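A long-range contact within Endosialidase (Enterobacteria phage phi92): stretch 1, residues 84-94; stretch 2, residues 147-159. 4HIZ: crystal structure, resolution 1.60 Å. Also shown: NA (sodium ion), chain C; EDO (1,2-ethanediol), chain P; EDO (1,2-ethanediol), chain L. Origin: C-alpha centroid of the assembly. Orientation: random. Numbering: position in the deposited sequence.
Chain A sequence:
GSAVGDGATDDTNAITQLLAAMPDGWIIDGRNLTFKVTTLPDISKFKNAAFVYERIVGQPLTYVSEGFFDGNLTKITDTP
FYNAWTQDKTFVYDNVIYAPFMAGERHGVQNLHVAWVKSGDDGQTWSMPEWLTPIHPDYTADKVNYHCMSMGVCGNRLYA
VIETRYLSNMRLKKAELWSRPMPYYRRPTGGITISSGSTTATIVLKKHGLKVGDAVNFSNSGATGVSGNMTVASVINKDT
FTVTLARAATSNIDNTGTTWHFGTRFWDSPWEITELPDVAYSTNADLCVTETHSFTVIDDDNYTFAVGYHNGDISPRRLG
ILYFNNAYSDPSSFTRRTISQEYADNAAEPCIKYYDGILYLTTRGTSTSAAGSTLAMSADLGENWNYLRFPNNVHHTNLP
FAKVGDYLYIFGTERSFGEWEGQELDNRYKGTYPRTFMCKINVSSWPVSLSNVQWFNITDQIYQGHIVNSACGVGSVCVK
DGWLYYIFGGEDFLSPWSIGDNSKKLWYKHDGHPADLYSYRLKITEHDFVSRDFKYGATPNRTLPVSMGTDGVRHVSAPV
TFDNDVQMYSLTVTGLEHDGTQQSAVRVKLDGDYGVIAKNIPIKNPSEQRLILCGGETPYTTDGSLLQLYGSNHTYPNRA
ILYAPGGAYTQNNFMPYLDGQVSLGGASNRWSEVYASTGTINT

Stretch 1 (84-94) AWTQDKTFVYD
Stretch 2 (147-159) HCMSMGVCGNRLY

The most unusual feature of this contact is a buried lysine whose ammonium group is wrapped in backbone carbonyls rather than paired with a carboxylate. Lys89 NZ donates to Trp85 O at 2.7 Å and to Gln87 O at 2.7 Å, both in its own stretch, and reaches across to Cys148 O at 2.8 Å. A primary ammonium has three protons, so three acceptors suit it exactly, and the long, flexible lysine chain can reach this site. CA-to-CB of Lys89 points sideways, but rotamers m, t, m, m for chi1 to chi4 bring NZ within hydrogen-bonding range of Trp85 O and Gln87 O. Its methylenes run along stretch 2, with Lys89 CG 3.6 Å from Met149 C and Lys89 CD 3.8 Å from Cys148 SG.

The loop that offers the carbonyls of Trp85 and Gln87 has unusual backbone geometry. Trp85 has positive phi (63/66), Gln87 lies at -52/133, and the peptide bond before Asp88 is cis. Asp88 follows at -119/87 and Lys89 at -127/-6. Asp88 N donates to Met149 O at 2.9 Å with an angle of 159°, the one backbone-to-backbone hydrogen bond between the stretches, and Met149 CA makes a CA-H...O contact with Gln87 O at 3.3 Å. In the register, Asp88 CA lies 5.5 Å from Met149 CA, and Lys89 CA lies 4.7 Å from Met151 CA. Stretch 2 turns a corner at Met149 (-128/9). The long unbranched side chain of Met149 (m, t, t) fills the space beside the loop, placing Met149 CE 4.0 Å from Trp85 CD1 and 3.3 Å from Gln87 OE1. A 1,2-ethanediol lies over one face of the Trp85 indole.

Strand 91-93 and the stretch 2 strand that follows the corner and ends at Cys154 run in roughly the same direction, at 27° with a closest axis approach of 7.4 Å. Side chains join them, and a water bridges the stretches just before strand 91-93: its O atom lies 2.8 Å from Thr90 O and 2.7 Å from Met151 O. Thr90 O also binds the sodium ion NA at 2.7 Å.

Phe91 and Tyr93 point toward stretch 2, whereas Val92 between them points away, the alternation expected of a strand. Phe91 (chi1 64°, p; chi2 86°) presents a ring face to Val153 CG2, which sits 3.9 Å from the ring centroid in a CH-pi contact. Met151 (t, t, m) brings SD to the ring edge, 4.3 Å from Phe91 CE2, and Leu158 CD1 approaches Phe91 CZ at 3.7 Å. The beta-branched Val153 (chi1 t) serves two rings: CG2 meets Phe91, and Val153 CG1 lies 3.8 Å from Tyr93 CD1.

The contact ends at a type I' turn from Cys154 to Arg157, in which Gly155 (54/47) and Asn156 (57/23) both have positive phi, a conformation these two residue types tolerate well. CA-to-CB of Asn156 (chi1 m) points sideways, but its amide end comes nearer stretch 1, and Tyr93 OH (chi1 t) donates to Asn156 OD1 at 2.7 Å, near the ring plane.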

# COMPACT_ATOMS: atom_id res chain seq x y z
N ALA A 84 10.72 16.42 5.05
CA ALA A 84 11.64 17.38 4.48
C ALA A 84 12.96 17.38 5.23
O ALA A 84 13.11 16.70 6.24
CB ALA A 84 10.97 18.81 4.51
N TRP A 85 13.90 18.15 4.70
CA TRP A 85 15.21 18.39 5.36
C TRP A 85 16.07 17.12 5.53
O TRP A 85 16.36 16.72 6.68
CB TRP A 85 15.04 19.09 6.75
CG TRP A 85 14.14 20.31 6.66
CD1 TRP A 85 14.44 21.56 6.15
CD2 TRP A 85 12.78 20.38 7.11
NE1 TRP A 85 13.33 22.37 6.23
CE2 TRP A 85 12.30 21.68 6.83
CE3 TRP A 85 11.93 19.47 7.76
CZ2 TRP A 85 10.98 22.08 7.11
CZ3 TRP A 85 10.61 19.87 8.05
CH2 TRP A 85 10.16 21.19 7.76
N THR A 86 16.51 16.52 4.43
CA THR A 86 17.65 15.59 4.58
C THR A 86 18.91 16.37 4.99
O THR A 86 19.82 15.75 5.53
CB THR A 86 17.97 14.85 3.28
OG1 THR A 86 18.35 15.81 2.30
CG2 THR A 86 16.72 14.02 2.79
N GLN A 87 18.96 17.69 4.76
CA GLN A 87 20.19 18.47 5.08
C GLN A 87 20.63 18.22 6.52
O GLN A 87 19.80 18.19 7.43
CB GLN A 87 19.97 19.99 4.87
CG GLN A 87 18.90 20.55 5.75
CD GLN A 87 18.70 22.07 5.59
OE1 GLN A 87 17.59 22.58 5.80
NE2 GLN A 87 19.77 22.81 5.26
N ASP A 88 21.93 17.96 6.74
CA ASP A 88 22.85 17.35 5.78
C ASP A 88 23.29 16.05 6.46
O ASP A 88 24.31 16.04 7.17
CB ASP A 88 24.05 18.26 5.48
CG ASP A 88 25.03 17.63 4.49
OD1 ASP A 88 24.62 16.66 3.78
OD2 ASP A 88 26.20 18.09 4.41
N LYS A 89 22.51 14.99 6.28
CA LYS A 89 22.56 13.80 7.12
C LYS A 89 22.75 12.50 6.37
O LYS A 89 22.86 11.45 7.01
CB LYS A 89 21.22 13.65 7.90
CG LYS A 89 20.97 14.82 8.89
CD LYS A 89 19.70 14.59 9.70
CE LYS A 89 18.41 14.83 8.81
NZ LYS A 89 18.17 16.36 8.59
N THR A 90 22.72 12.53 5.04
CA THR A 90 22.79 11.24 4.33
C THR A 90 24.13 10.51 4.49
O THR A 90 25.16 11.14 4.72
CB THR A 90 22.48 11.37 2.82
OG1 THR A 90 23.48 12.14 2.16
CG2 THR A 90 21.07 11.96 2.59
N PHE A 91 24.09 9.18 4.37
CA PHE A 91 25.32 8.39 4.42
C PHE A 91 25.06 7.01 3.85
O PHE A 91 23.90 6.60 3.68
CB PHE A 91 25.86 8.34 5.88
CG PHE A 91 24.94 7.65 6.86
CD1 PHE A 91 24.99 6.25 7.02
CD2 PHE A 91 24.01 8.37 7.59
CE1 PHE A 91 24.12 5.62 7.92
CE2 PHE A 91 23.13 7.74 8.51
CZ PHE A 91 23.18 6.35 8.67
N VAL A 92 26.14 6.33 3.49
CA VAL A 92 26.09 4.95 3.01
C VAL A 92 26.90 4.09 3.98
O VAL A 92 28.04 4.46 4.37
CB VAL A 92 26.64 4.86 1.58
CG1 VAL A 92 26.61 3.40 1.05
CG2 VAL A 92 25.84 5.81 0.62
N TYR A 93 26.31 3.00 4.43
CA TYR A 93 27.01 2.10 5.35
C TYR A 93 26.66 0.66 5.01
O TYR A 93 25.47 0.32 4.91
CB TYR A 93 26.63 2.41 6.81
CG TYR A 93 27.44 1.60 7.81
CD1 TYR A 93 28.74 2.01 8.19
CD2 TYR A 93 26.89 0.45 8.41
CE1 TYR A 93 29.46 1.23 9.11
CE2 TYR A 93 27.60 -0.33 9.33
CZ TYR A 93 28.87 0.07 9.67
OH TYR A 93 29.57 -0.66 10.62
N ASP A 94 27.70 -0.18 4.88
CA ASP A 94 27.52 -1.60 4.56
C ASP A 94 26.50 -1.81 3.45
O ASP A 94 25.57 -2.61 3.60
CB ASP A 94 27.10 -2.33 5.86
CG ASP A 94 27.21 -3.82 5.76
OD1 ASP A 94 28.05 -4.33 4.97
OD2 ASP A 94 26.49 -4.50 6.53
N HIS A 147 14.96 17.70 16.84
CA HIS A 147 15.27 18.25 15.52
C HIS A 147 16.71 17.81 15.21
O HIS A 147 17.52 17.64 16.11
CB HIS A 147 15.20 19.79 15.64
CG HIS A 147 15.47 20.55 14.38
ND1 HIS A 147 16.73 20.99 14.02
CD2 HIS A 147 14.62 21.02 13.44
CE1 HIS A 147 16.65 21.67 12.89
NE2 HIS A 147 15.38 21.71 12.51
N CYS A 148 17.03 17.59 13.94
CA CYS A 148 18.39 17.19 13.61
C CYS A 148 18.74 17.55 12.19
O CYS A 148 17.95 17.25 11.26
CB CYS A 148 18.52 15.66 13.79
SG CYS A 148 20.19 14.99 13.40
N MET A 149 19.90 18.17 12.00
CA MET A 149 20.49 18.37 10.68
C MET A 149 21.94 17.88 10.59
O MET A 149 22.62 18.13 9.58
CB MET A 149 20.38 19.84 10.24
CG MET A 149 18.92 20.27 9.97
SD MET A 149 18.90 22.00 9.50
CE MET A 149 17.16 22.14 9.05
N SER A 150 22.43 17.18 11.62
CA SER A 150 23.80 16.67 11.58
C SER A 150 23.75 15.22 12.03
O SER A 150 23.36 14.95 13.18
CB SER A 150 24.69 17.48 12.55
OG SER A 150 26.02 16.95 12.49
N MET A 151 24.15 14.30 11.15
CA MET A 151 24.18 12.87 11.46
C MET A 151 25.16 12.18 10.52
O MET A 151 25.32 12.60 9.36
CB MET A 151 22.78 12.27 11.19
CG MET A 151 22.64 10.78 11.58
SD MET A 151 20.95 10.15 11.26
CE MET A 151 20.03 10.95 12.59
N GLY A 152 25.79 11.11 11.00
CA GLY A 152 26.65 10.31 10.14
C GLY A 152 27.26 9.16 10.93
O GLY A 152 26.84 8.86 12.06
N VAL A 153 28.25 8.53 10.33
CA VAL A 153 28.86 7.32 10.91
C VAL A 153 30.33 7.61 11.16
O VAL A 153 31.02 8.18 10.29
CB VAL A 153 28.73 6.12 9.95
CG1 VAL A 153 29.47 4.88 10.52
CG2 VAL A 153 27.24 5.80 9.71
N CYS A 154 30.82 7.23 12.35
CA CYS A 154 32.24 7.33 12.63
C CYS A 154 32.61 6.10 13.43
O CYS A 154 31.96 5.78 14.42
CB CYS A 154 32.51 8.60 13.45
SG CYS A 154 34.31 8.83 13.74
N GLY A 155 33.65 5.40 12.99
CA GLY A 155 34.16 4.27 13.77
C GLY A 155 33.09 3.22 14.09
O GLY A 155 32.98 2.76 15.24
N ASN A 156 32.31 2.84 13.08
CA ASN A 156 31.21 1.88 13.24
C ASN A 156 30.14 2.25 14.28
O ASN A 156 29.43 1.37 14.77
CB ASN A 156 31.77 0.46 13.49
CG ASN A 156 32.55 -0.03 12.31
OD1 ASN A 156 32.06 0.07 11.16
ND2 ASN A 156 33.78 -0.53 12.53
N ARG A 157 30.01 3.54 14.58
CA ARG A 157 28.87 4.01 15.36
C ARG A 157 28.10 5.08 14.59
O ARG A 157 28.69 5.88 13.84
CB ARG A 157 29.33 4.67 16.67
CG ARG A 157 30.13 3.72 17.60
CD ARG A 157 30.45 4.37 18.98
NE ARG A 157 29.23 4.72 19.70
CZ ARG A 157 28.50 3.86 20.42
NH1 ARG A 157 28.87 2.59 20.55
NH2 ARG A 157 27.41 4.29 21.06
N LEU A 158 26.78 5.13 14.81
CA LEU A 158 25.98 6.25 14.35
C LEU A 158 26.14 7.42 15.32
O LEU A 158 26.01 7.25 16.53
CB LEU A 158 24.51 5.83 14.38
CG LEU A 158 23.53 6.85 13.78
CD1 LEU A 158 23.79 7.10 12.25
CD2 LEU A 158 22.04 6.41 14.01
N TYR A 159 26.39 8.62 14.79
CA TYR A 159 26.42 9.82 15.61
C TYR A 159 25.40 10.80 15.08
O TYR A 159 25.26 10.94 13.88
CB TYR A 159 27.82 10.46 15.56
CG TYR A 159 28.79 9.79 16.52
CD1 TYR A 159 28.84 10.17 17.87
CD2 TYR A 159 29.61 8.75 16.08
CE1 TYR A 159 29.71 9.51 18.78
CE2 TYR A 159 30.50 8.09 16.98
CZ TYR A 159 30.52 8.47 18.31
OH TYR A 159 31.37 7.83 19.17
NA NA C . 26.86 12.46 3.10
C1 EDO P . 13.41 22.57 10.03
O1 EDO P . 14.26 23.48 10.72
C2 EDO P . 11.99 22.83 10.48
O2 EDO P . 11.81 24.25 10.37
C1 EDO L . 29.31 7.45 2.40
O1 EDO L . 28.56 7.99 3.48
C2 EDO L . 29.88 8.51 1.46
O2 EDO L . 28.84 9.37 1.03
O HOH W 1 26.39 12.35 6.88
O HOH W 2 29.42 11.54 3.96